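Local coordinates for 11S globulin (Wrightia tinctoria, PDB 5WXU), which binds the plant hormone auxin, indole-3-acetic acid, and probably serves as a hexameric seed storage protein, at residues N188-L193 with L326-L331. Sequence-based numbering, arbitrary orientation.
Sequences NRENQL and LRKLQL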
loop_
_atom_site.group_PDB
_atom_site.type_symbol
_atom_site.label_atom_id
_atom_site.label_comp_id
_atom_site.label_asym_id
_atom_site.label_seq_id
_atom_site.Cartn_x
_atom_site.Cartn_y
_atom_site.Cartn_z
ATOM N N ASN B 188 1.705 -20.065 -8.456
ATOM C CA ASN B 188 1.203 -18.889 -7.702
ATOM C C ASN B 188 1.583 -18.952 -6.240
ATOM O O ASN B 188 1.632 -19.991 -5.662
ATOM C CB ASN B 188 -0.335 -18.836 -7.857
ATOM C CG ASN B 188 -0.900 -17.452 -7.576
ATOM O OD1 ASN B 188 -1.139 -17.077 -6.384
ATOM N ND2 ASN B 188 -1.215 -16.721 -8.653
ATOM N N ARG B 189 1.845 -17.761 -5.621
ATOM C CA ARG B 189 2.105 -17.736 -4.203
ATOM C C ARG B 189 1.004 -18.391 -3.362
ATOM O O ARG B 189 1.313 -18.838 -2.243
ATOM C CB ARG B 189 2.353 -16.306 -3.748
ATOM C CG ARG B 189 1.194 -15.371 -3.937
ATOM C CD ARG B 189 1.490 -13.896 -3.750
ATOM N NE ARG B 189 0.316 -13.106 -4.064
ATOM C CZ ARG B 189 0.191 -11.784 -3.842
ATOM N NH1 ARG B 189 1.216 -11.073 -3.350
ATOM N NH2 ARG B 189 -0.956 -11.163 -4.137
ATOM N N GLU B 190 -0.235 -18.418 -3.851
ATOM C CA GLU B 190 -1.322 -19.015 -3.077
ATOM C C GLU B 190 -1.146 -20.548 -2.913
ATOM O O GLU B 190 -1.759 -21.100 -2.017
ATOM C CB GLU B 190 -2.686 -18.740 -3.705
ATOM C CG GLU B 190 -3.148 -17.273 -3.619
ATOM C CD GLU B 190 -4.560 -17.023 -4.127
ATOM O OE1 GLU B 190 -5.198 -17.915 -4.736
ATOM O OE2 GLU B 190 -5.060 -15.897 -3.883
ATOM N N ASN B 191 -0.294 -21.190 -3.716
ATOM C CA ASN B 191 -0.094 -22.622 -3.602
ATOM C C ASN B 191 1.151 -22.911 -2.819
ATOM O O ASN B 191 2.264 -22.790 -3.360
ATOM C CB ASN B 191 0.018 -23.218 -4.980
ATOM C CG ASN B 191 0.388 -24.675 -4.968
ATOM O OD1 ASN B 191 0.201 -25.397 -3.950
ATOM N ND2 ASN B 191 0.983 -25.109 -6.092
ATOM N N GLN B 192 1.003 -23.301 -1.562
ATOM C CA GLN B 192 2.156 -23.605 -0.726
ATOM C C GLN B 192 2.513 -25.080 -0.677
ATOM O O GLN B 192 3.335 -25.497 0.161
ATOM C CB GLN B 192 1.976 -23.102 0.721
ATOM C CG GLN B 192 1.767 -21.613 0.846
ATOM C CD GLN B 192 1.875 -21.081 2.268
ATOM O OE1 GLN B 192 2.497 -21.703 3.140
ATOM N NE2 GLN B 192 1.374 -19.875 2.477
ATOM N N LEU B 193 1.833 -25.873 -1.485
ATOM C CA LEU B 193 2.019 -27.328 -1.441
ATOM C C LEU B 193 3.232 -27.695 -2.319
ATOM O O LEU B 193 4.328 -27.696 -1.822
ATOM C CB LEU B 193 0.770 -28.088 -1.775
ATOM C CG LEU B 193 -0.341 -27.949 -0.741
ATOM C CD1 LEU B 193 -1.692 -28.319 -1.307
ATOM C CD2 LEU B 193 -0.029 -28.851 0.470
ATOM N N LEU B 326 -8.112 -9.670 -9.531
ATOM C CA LEU B 326 -6.900 -10.032 -10.280
ATOM C C LEU B 326 -5.612 -9.528 -9.696
ATOM O O LEU B 326 -4.572 -10.131 -9.870
ATOM C CB LEU B 326 -6.995 -9.604 -11.732
ATOM C CG LEU B 326 -8.092 -10.266 -12.606
ATOM C CD1 LEU B 326 -8.110 -9.741 -14.018
ATOM C CD2 LEU B 326 -8.003 -11.801 -12.615
ATOM N N ARG B 327 -5.671 -8.426 -8.934
ATOM C CA ARG B 327 -4.473 -7.938 -8.278
ATOM C C ARG B 327 -3.960 -8.922 -7.249
ATOM O O ARG B 327 -2.785 -9.210 -7.215
ATOM C CB ARG B 327 -4.792 -6.605 -7.591
ATOM C CG ARG B 327 -3.658 -5.960 -6.843
ATOM C CD ARG B 327 -2.750 -5.292 -7.784
ATOM N NE ARG B 327 -1.756 -4.465 -7.120
ATOM C CZ ARG B 327 -0.652 -4.035 -7.720
ATOM N NH1 ARG B 327 -0.409 -4.357 -8.988
ATOM N NH2 ARG B 327 0.226 -3.303 -7.054
ATOM N N LYS B 328 -4.850 -9.532 -6.467
ATOM C CA LYS B 328 -4.505 -10.543 -5.430
ATOM C C LYS B 328 -4.013 -11.828 -6.112
ATOM O O LYS B 328 -3.035 -12.455 -5.676
ATOM C CB LYS B 328 -5.793 -10.869 -4.655
ATOM C CG LYS B 328 -5.831 -12.074 -3.689
ATOM C CD LYS B 328 -7.266 -12.273 -3.154
ATOM C CE LYS B 328 -7.484 -13.598 -2.409
ATOM N NZ LYS B 328 -6.834 -13.637 -1.061
ATOM N N LEU B 329 -4.660 -12.156 -7.215
ATOM C CA LEU B 329 -4.377 -13.416 -7.922
ATOM C C LEU B 329 -3.146 -13.392 -8.811
ATOM O O LEU B 329 -2.642 -14.458 -9.191
ATOM C CB LEU B 329 -5.623 -13.879 -8.671
ATOM C CG LEU B 329 -6.878 -14.170 -7.850
ATOM C CD1 LEU B 329 -7.883 -14.765 -8.828
ATOM C CD2 LEU B 329 -6.553 -15.116 -6.692
ATOM N N GLN B 330 -2.697 -12.202 -9.194
ATOM C CA GLN B 330 -1.530 -11.997 -10.077
ATOM C C GLN B 330 -1.756 -12.735 -11.412
ATOM O O GLN B 330 -0.877 -13.399 -11.913
ATOM C CB GLN B 330 -0.249 -12.494 -9.405
ATOM C CG GLN B 330 -0.156 -11.891 -7.996
ATOM C CD GLN B 330 1.249 -11.893 -7.471
ATOM O OE1 GLN B 330 1.996 -12.806 -7.732
ATOM N NE2 GLN B 330 1.603 -10.864 -6.694
ATOM N N LEU B 331 -2.936 -12.530 -11.974
ATOM C CA LEU B 331 -3.295 -13.055 -13.303
ATOM C C LEU B 331 -3.990 -11.968 -14.117
ATOM O O LEU B 331 -4.557 -10.986 -13.541
ATOM C CB LEU B 331 -4.222 -14.258 -13.116
ATOM C CG LEU B 331 -3.611 -15.502 -12.468
ATOM C CD1 LEU B 331 -4.748 -16.426 -12.057
ATOM C CD2 LEU B 331 -2.712 -16.247 -13.451
HETATM O O HOH W 1 -1.547 -14.602 -5.626
HETATM O O HOH W 2 2.389 -15.565 -7.192
HETATM O O HOH W 3 1.357 -15.240 -7.801
#
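The buried side of this contact centres on Asn188. Its CG lies anti to the backbone N (chi1 -159°), and its amide reaches the C-terminal end of helix 325-329. There Asn188 ND2 donates to Leu329 O at 2.7 Å and also bonds Asp185. Asn188 OD1 accepts from Glu190 N at 3.0 Å, closing an Asx turn, and takes a further bond from water 1. An alanine here would probably loosen both the turn and its hold on the helix end, since the amide serves both. Beside it, Glu190 OE2 packs 3.3 Å from Leu329 CD2, while Glu190 OE1 is held by the backbone N of Ala164.

The exposed side is looser and partly water-mediated. Arg189 NH2 gives a nearly straight bond to Lys328 O, 2.9 Å long and on a lone pair. Water 1 links that same oxygen to Arg189 NE. The Gln330 amide stacks over one guanidinium face, with the planes 19° apart and Gln330 NE2 3.3 Å from Arg189 CZ. Lys328 NZ stays 4.0 Å from Glu190 OE2, too far to count as a salt bridge.

The contact joins the two cupin domains: the loop after strand 178-185 meets helix 325-329, whose Leu326 and Leu329 pack on Ala161 of strand 158-162.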